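Local coordinates for protein putative polyprenyl synthetase (Streptomyces coelicolor, PDB 3NF2) that probably acts as a magnesium-dependent prenyltransferase of the FPP/GGPP synthase family, joining isoprenoid diphosphates into longer chains, at residues R13-P18 and A72-V77; L9-T14 and L61-A66; E131-L136 and A196-A201. All coordinates share one frame; numbering follows the deposited sequence.

Contact 1 of 3, residues R13-P18 and A72-V77; sequences RTLATP and APEVGV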
# COMPACT_ATOMS: atom_id res chain seq x y z
N ARG A 13 -14.32 -14.65 -14.66
CA ARG A 13 -14.25 -13.29 -15.21
C ARG A 13 -15.60 -12.57 -15.10
O ARG A 13 -15.65 -11.44 -14.62
CB ARG A 13 -13.74 -13.32 -16.66
CG ARG A 13 -13.97 -12.04 -17.46
CD ARG A 13 -12.95 -11.84 -18.57
NE ARG A 13 -12.37 -13.09 -19.04
CZ ARG A 13 -11.06 -13.34 -19.09
NH1 ARG A 13 -10.20 -12.40 -18.72
NH2 ARG A 13 -10.62 -14.51 -19.53
N THR A 14 -16.67 -13.24 -15.52
CA THR A 14 -18.02 -12.66 -15.51
C THR A 14 -18.57 -12.45 -14.11
O THR A 14 -19.37 -11.55 -13.90
CB THR A 14 -19.02 -13.49 -16.34
OG1 THR A 14 -19.12 -14.81 -15.80
CG2 THR A 14 -18.59 -13.56 -17.81
N LEU A 15 -18.16 -13.27 -13.15
CA LEU A 15 -18.59 -13.06 -11.77
C LEU A 15 -17.84 -11.91 -11.08
O LEU A 15 -18.46 -11.10 -10.37
CB LEU A 15 -18.47 -14.35 -10.95
CG LEU A 15 -19.53 -15.42 -11.21
CD1 LEU A 15 -19.33 -16.61 -10.28
CD2 LEU A 15 -20.98 -14.89 -11.11
N ALA A 16 -16.53 -11.82 -11.30
CA ALA A 16 -15.69 -10.89 -10.55
C ALA A 16 -15.56 -9.50 -11.17
O ALA A 16 -15.60 -8.51 -10.44
CB ALA A 16 -14.31 -11.49 -10.27
N THR A 17 -15.40 -9.42 -12.49
CA THR A 17 -15.24 -8.12 -13.19
C THR A 17 -16.28 -7.01 -12.86
O THR A 17 -15.87 -5.89 -12.52
CB THR A 17 -15.06 -8.27 -14.75
OG1 THR A 17 -14.03 -9.23 -15.03
CG2 THR A 17 -14.68 -6.93 -15.39
N PRO A 18 -17.60 -7.30 -12.92
CA PRO A 18 -18.57 -6.23 -12.58
C PRO A 18 -18.52 -5.78 -11.11
O PRO A 18 -18.78 -4.61 -10.84
CB PRO A 18 -19.94 -6.87 -12.88
CG PRO A 18 -19.65 -8.00 -13.79
CD PRO A 18 -18.31 -8.52 -13.35
N ALA A 72 -21.77 -21.89 -2.67
CA ALA A 72 -21.97 -21.39 -4.03
C ALA A 72 -20.72 -20.63 -4.49
O ALA A 72 -20.01 -20.07 -3.66
CB ALA A 72 -23.21 -20.49 -4.08
N PRO A 73 -20.44 -20.64 -5.81
CA PRO A 73 -19.31 -19.89 -6.38
C PRO A 73 -19.25 -18.44 -5.90
O PRO A 73 -18.16 -17.95 -5.55
CB PRO A 73 -19.56 -19.95 -7.90
CG PRO A 73 -20.80 -20.81 -8.09
CD PRO A 73 -21.05 -21.54 -6.82
N GLU A 74 -20.41 -17.79 -5.83
CA GLU A 74 -20.55 -16.38 -5.43
C GLU A 74 -19.95 -16.03 -4.07
O GLU A 74 -19.55 -14.88 -3.86
CB GLU A 74 -22.01 -15.90 -5.53
CG GLU A 74 -23.06 -17.00 -5.76
CD GLU A 74 -23.26 -17.34 -7.24
OE1 GLU A 74 -23.41 -16.41 -8.07
OE2 GLU A 74 -23.29 -18.55 -7.58
N VAL A 75 -19.86 -17.02 -3.17
CA VAL A 75 -19.25 -16.85 -1.83
C VAL A 75 -17.76 -16.48 -1.94
O VAL A 75 -17.23 -15.71 -1.12
CB VAL A 75 -19.46 -18.13 -0.97
CG1 VAL A 75 -18.67 -18.10 0.36
CG2 VAL A 75 -20.94 -18.35 -0.70
N GLY A 76 -17.09 -16.99 -2.97
CA GLY A 76 -15.69 -16.69 -3.21
C GLY A 76 -15.43 -15.44 -4.04
O GLY A 76 -14.28 -15.08 -4.26
N VAL A 77 -16.50 -14.78 -4.50
CA VAL A 77 -16.36 -13.55 -5.30
C VAL A 77 -15.66 -12.38 -4.58
O VAL A 77 -14.80 -11.74 -5.19
CB VAL A 77 -17.69 -13.15 -6.05
CG1 VAL A 77 -17.68 -11.67 -6.50
CG2 VAL A 77 -17.88 -14.04 -7.25

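Contact 2 of 3, residues L9-T14 and L61-A66; sequences LERGRT and LAVLSA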
# COMPACT_ATOMS: atom_id res chain seq x y z
N LEU A 9 -12.85 -20.21 -16.78
CA LEU A 9 -12.20 -18.91 -16.91
C LEU A 9 -13.22 -17.81 -17.21
O LEU A 9 -13.11 -16.70 -16.68
CB LEU A 9 -11.11 -18.94 -18.00
CG LEU A 9 -9.92 -19.89 -17.86
CD1 LEU A 9 -8.98 -19.71 -19.05
CD2 LEU A 9 -9.16 -19.69 -16.55
N GLU A 10 -14.20 -18.13 -18.05
CA GLU A 10 -15.36 -17.29 -18.31
C GLU A 10 -16.17 -17.07 -17.03
O GLU A 10 -16.52 -15.93 -16.70
CB GLU A 10 -16.24 -17.94 -19.39
CG GLU A 10 -17.68 -17.40 -19.51
CD GLU A 10 -17.81 -16.20 -20.44
OE1 GLU A 10 -16.97 -15.27 -20.38
OE2 GLU A 10 -18.78 -16.19 -21.23
N ARG A 11 -16.45 -18.16 -16.32
CA ARG A 11 -17.19 -18.14 -15.05
C ARG A 11 -16.58 -17.18 -14.02
O ARG A 11 -17.31 -16.42 -13.38
CB ARG A 11 -17.26 -19.56 -14.48
CG ARG A 11 -18.14 -19.74 -13.27
CD ARG A 11 -17.56 -20.82 -12.39
NE ARG A 11 -18.60 -21.58 -11.70
CZ ARG A 11 -18.36 -22.55 -10.81
NH1 ARG A 11 -17.11 -22.88 -10.49
NH2 ARG A 11 -19.38 -23.19 -10.25
N GLY A 12 -15.26 -17.21 -13.89
CA GLY A 12 -14.54 -16.35 -12.94
C GLY A 12 -14.51 -14.89 -13.36
O GLY A 12 -14.66 -14.00 -12.51
N ARG A 13 -14.32 -14.65 -14.66
CA ARG A 13 -14.25 -13.29 -15.21
C ARG A 13 -15.60 -12.57 -15.10
O ARG A 13 -15.65 -11.44 -14.62
CB ARG A 13 -13.74 -13.32 -16.66
CG ARG A 13 -13.97 -12.04 -17.46
CD ARG A 13 -12.95 -11.84 -18.57
NE ARG A 13 -12.37 -13.09 -19.04
CZ ARG A 13 -11.06 -13.34 -19.09
NH1 ARG A 13 -10.20 -12.40 -18.72
NH2 ARG A 13 -10.62 -14.51 -19.53
N THR A 14 -16.67 -13.24 -15.52
CA THR A 14 -18.02 -12.66 -15.51
C THR A 14 -18.57 -12.45 -14.11
O THR A 14 -19.37 -11.55 -13.90
CB THR A 14 -19.02 -13.49 -16.34
OG1 THR A 14 -19.12 -14.81 -15.80
CG2 THR A 14 -18.59 -13.56 -17.81
N LEU A 61 -10.12 -19.55 -9.99
CA LEU A 61 -9.59 -20.34 -8.89
C LEU A 61 -10.34 -20.04 -7.60
O LEU A 61 -10.73 -20.96 -6.88
CB LEU A 61 -8.10 -20.04 -8.75
CG LEU A 61 -7.02 -21.11 -8.58
CD1 LEU A 61 -7.48 -22.50 -8.95
CD2 LEU A 61 -5.82 -20.71 -9.43
N ALA A 62 -10.56 -18.75 -7.32
CA ALA A 62 -11.20 -18.33 -6.07
C ALA A 62 -12.67 -18.75 -5.95
O ALA A 62 -13.12 -19.09 -4.86
CB ALA A 62 -11.07 -16.83 -5.88
N VAL A 63 -13.39 -18.73 -7.07
CA VAL A 63 -14.79 -19.19 -7.06
C VAL A 63 -14.84 -20.71 -6.92
O VAL A 63 -15.69 -21.22 -6.20
CB VAL A 63 -15.66 -18.65 -8.26
CG1 VAL A 63 -15.78 -17.13 -8.20
CG2 VAL A 63 -15.13 -19.08 -9.62
N LEU A 64 -13.90 -21.40 -7.57
CA LEU A 64 -13.69 -22.84 -7.37
C LEU A 64 -13.38 -23.19 -5.92
O LEU A 64 -13.89 -24.18 -5.40
CB LEU A 64 -12.55 -23.34 -8.26
CG LEU A 64 -12.84 -24.27 -9.43
CD1 LEU A 64 -13.27 -23.49 -10.66
CD2 LEU A 64 -11.58 -25.06 -9.74
N SER A 65 -12.54 -22.37 -5.28
CA SER A 65 -12.12 -22.59 -3.90
C SER A 65 -13.30 -22.65 -2.94
O SER A 65 -13.28 -23.43 -1.99
CB SER A 65 -11.16 -21.48 -3.47
OG SER A 65 -10.56 -21.78 -2.21
N ALA A 66 -14.32 -21.84 -3.19
CA ALA A 66 -15.53 -21.81 -2.37
C ALA A 66 -16.33 -23.11 -2.45
O ALA A 66 -16.85 -23.59 -1.44
CB ALA A 66 -16.40 -20.61 -2.75

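Contact 3 of 3, residues E131-L136 and A196-A201; sequences EVLLEL and AVLGGA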
# COMPACT_ATOMS: atom_id res chain seq x y z
N GLU A 131 -10.85 -3.99 2.42
CA GLU A 131 -12.21 -3.54 2.67
C GLU A 131 -13.22 -4.54 2.12
O GLU A 131 -14.17 -4.90 2.81
CB GLU A 131 -12.45 -2.17 2.04
CG GLU A 131 -13.76 -1.51 2.43
CD GLU A 131 -13.65 -0.73 3.73
OE1 GLU A 131 -13.73 -1.35 4.81
OE2 GLU A 131 -13.50 0.51 3.66
N VAL A 132 -13.00 -4.98 0.88
CA VAL A 132 -13.92 -5.88 0.19
C VAL A 132 -14.15 -7.18 0.97
O VAL A 132 -15.24 -7.76 0.93
CB VAL A 132 -13.46 -6.11 -1.28
CG1 VAL A 132 -13.87 -7.47 -1.83
CG2 VAL A 132 -13.99 -4.99 -2.16
N LEU A 133 -13.14 -7.61 1.72
CA LEU A 133 -13.25 -8.78 2.57
C LEU A 133 -13.83 -8.46 3.94
O LEU A 133 -14.79 -9.09 4.37
CB LEU A 133 -11.90 -9.50 2.71
CG LEU A 133 -11.34 -10.10 1.42
CD1 LEU A 133 -9.90 -10.56 1.62
CD2 LEU A 133 -12.22 -11.26 0.92
N LEU A 134 -13.24 -7.48 4.62
CA LEU A 134 -13.63 -7.14 5.99
C LEU A 134 -15.05 -6.55 6.11
O LEU A 134 -15.66 -6.68 7.18
CB LEU A 134 -12.59 -6.22 6.64
CG LEU A 134 -11.19 -6.79 6.95
CD1 LEU A 134 -10.14 -5.70 7.02
CD2 LEU A 134 -11.17 -7.61 8.24
N GLU A 135 -15.57 -5.96 5.02
CA GLU A 135 -16.97 -5.50 4.90
C GLU A 135 -17.99 -6.53 5.36
O GLU A 135 -19.06 -6.18 5.87
CB GLU A 135 -17.33 -5.12 3.45
CG GLU A 135 -17.20 -3.65 3.13
CD GLU A 135 -17.46 -3.30 1.66
OE1 GLU A 135 -17.44 -4.18 0.77
OE2 GLU A 135 -17.66 -2.10 1.39
N LEU A 136 -17.65 -7.81 5.16
CA LEU A 136 -18.53 -8.93 5.48
C LEU A 136 -18.78 -9.10 6.98
O LEU A 136 -19.84 -9.59 7.39
CB LEU A 136 -18.00 -10.22 4.86
CG LEU A 136 -17.92 -10.19 3.33
CD1 LEU A 136 -17.07 -11.33 2.79
CD2 LEU A 136 -19.30 -10.21 2.69
N ALA A 196 -12.50 -20.93 -0.12
CA ALA A 196 -12.72 -21.99 0.86
C ALA A 196 -12.77 -21.45 2.27
O ALA A 196 -13.63 -21.86 3.06
CB ALA A 196 -11.63 -23.04 0.74
N VAL A 197 -11.84 -20.55 2.58
CA VAL A 197 -11.82 -19.85 3.86
C VAL A 197 -13.11 -19.05 4.07
O VAL A 197 -13.65 -19.01 5.18
CB VAL A 197 -10.56 -18.95 4.00
CG1 VAL A 197 -10.59 -18.16 5.29
CG2 VAL A 197 -9.30 -19.80 3.99
N LEU A 198 -13.62 -18.46 2.98
CA LEU A 198 -14.88 -17.71 3.01
C LEU A 198 -16.10 -18.63 3.19
O LEU A 198 -17.13 -18.20 3.70
CB LEU A 198 -15.03 -16.84 1.75
CG LEU A 198 -14.16 -15.58 1.65
CD1 LEU A 198 -14.28 -14.90 0.27
CD2 LEU A 198 -14.49 -14.58 2.76
N GLY A 199 -15.95 -19.88 2.76
CA GLY A 199 -16.99 -20.90 2.91
C GLY A 199 -16.91 -21.72 4.19
O GLY A 199 -17.63 -22.70 4.34
N GLY A 200 -16.01 -21.34 5.10
CA GLY A 200 -15.93 -21.96 6.43
C GLY A 200 -14.88 -23.04 6.70
O GLY A 200 -14.83 -23.57 7.81
N ALA A 201 -14.05 -23.36 5.70
CA ALA A 201 -13.00 -24.40 5.83
C ALA A 201 -12.01 -24.15 6.97
O ALA A 201 -11.67 -23.00 7.25
CB ALA A 201 -12.24 -24.55 4.52

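Contact 1 of 3, residues R13-P18 and A72-V77
Leu15 reaches from helix 5-25 toward the short 3-10 turn at 73-75 and meets three residues with three different atoms. Leu15 CB lies 3.8 Å from Val77 CG2. Leu15 CD1 meets Pro73 CB at 4.1 Å. The other methyl, Leu15 CD2, stops 4.2 Å from Glu74 OE1. The last is a plain van der Waals approach of a methyl to a carboxylate oxygen. In the Leu15 side chain CG lies anti to the carbonyl carbon, beside the backbone N (chi1 -74°), which carries the methyls out to the proline and the glutamate. Val77 also uses its second branch: Val77 CG1 sits 4.0 Å from the backbone O of Leu15. No hydrogen bond joins the two segments. Hydrogen bonds are found within each one. In the turn, the N atoms of Val75, Gly76 and Val77 are each bonded to a carbonyl three residues back. In the helix, Thr17 OG1 binds Arg13 O at 2.8 Å. Thr17 N reaches the same oxygen from the opposite face of its plane. Leu15, Pro73 and Val77 all rest on Val63 of helix 57-67 as well. Val77 is buried, whereas Glu74 is exposed. This is apolar packing of the N-terminal helix on the connection between helices 57-67 and 77-98, within the mainly helical isoprenoid synthase fold.

Contact 2 of 3, residues L9-T14 and L61-A66
Arg11 and Gly12 face Val63 where segments 9-14 and 61-66 cross almost at a right angle (96°). The tight part is the backbone approach at Gly12. The CA atoms of Gly12 and Val63 are 6.5 Å apart, the nearest pair between the segments. With no side chain on Gly12, Val63 CG2 comes to 4.3 Å from Gly12 CA. The axes of the two segments approach to 9.2 Å. On the partly exposed outer side the side chain of Arg11 makes the bridge. With CG anti to the backbone N (chi1 -172°), the chain heads across to helix 57-67. Arg11 CD passes Val63 CG2 at 4.1 Å, the two side chains running in opposite directions. Farther out, Leu64 CD1 meets Arg11 NH1 at 3.9 Å, at the edge of the guanidinium and in its plane. These side chains cross at about a right angle. The charged end has its main partner just past the segment: Arg11 NH2 forms a salt bridge with Glu67 of helix 57-67. Leu64 is buried and also packs on Phe332 of helix 326-339. The contact is a near-perpendicular helix crossing with glycine at the close point, joining the N-terminal helix to the helical bundle of the isoprenoid synthase fold.

Contact 3 of 3, residues E131-L136 and A196-A201
Leu198 projects toward segment 131-136 and divides its two methyls between two leucines. Leu198 CD1 lies 4.2 Å from Leu133 CD2, and Leu198 CD2 lies 4.1 Å from Leu136 CD1. Leu198 has more surface buried here than either partner. Its CG stands opposite the carbonyl carbon and beside the backbone N (chi1 -74°), an orientation that sends the fork toward the two leucines. Leu136 meets it at about a right angle. The backbones stay well apart: the nearest CA atoms, those of Leu133 and Leu198, are 9.1 Å from each other. Only methyl groups touch, and no hydrogen bond crosses. Leu133 is buried, while Leu136 is exposed. Both also pack on Pro78 of helix 77-98. On helix 115-134, Glu131 makes a salt bridge to Arg153 of the second subunit. Leu198 is the last residue of its helix. Beyond it Gly200, with positive phi (99°), closes the helix as C-prime of a Schellman motif: Ala201 N binds Ala196 O at 3.1 Å, and Gly200 N binds Val197 O weakly. This is leucine packing of the Schellman-capped last turn of helix 173-198 on Leu133 of helix 115-134 and on Leu136 in the loop that follows, within the helical bundle near the dimer interface.

Overall arrangement
Contacts 1 and 2 are one continuous packing region. Their centres are about 6 Å apart, and both start from helix 5-25. Pro73 of contact 1 touches Arg11 of contact 2, with CG of Pro73 3.5 Å from NH2 of Arg11. Contact 3 follows later in the chain, its centre about 13 Å from that of contact 1 and about 15 Å from that of contact 2. Leu198 reaches the 72-77 turn: CD1 of Leu198 is 3.4 Å from O of Val75. A probable hydrogen bond, Ser65 OG to Ala196 N at 3.0 Å, ties contact 2 to contact 3. All three lie on the same side of the chain's centre. Segments 61-66 and 72-77 thus bridge the N-terminal helix and helix 173-198.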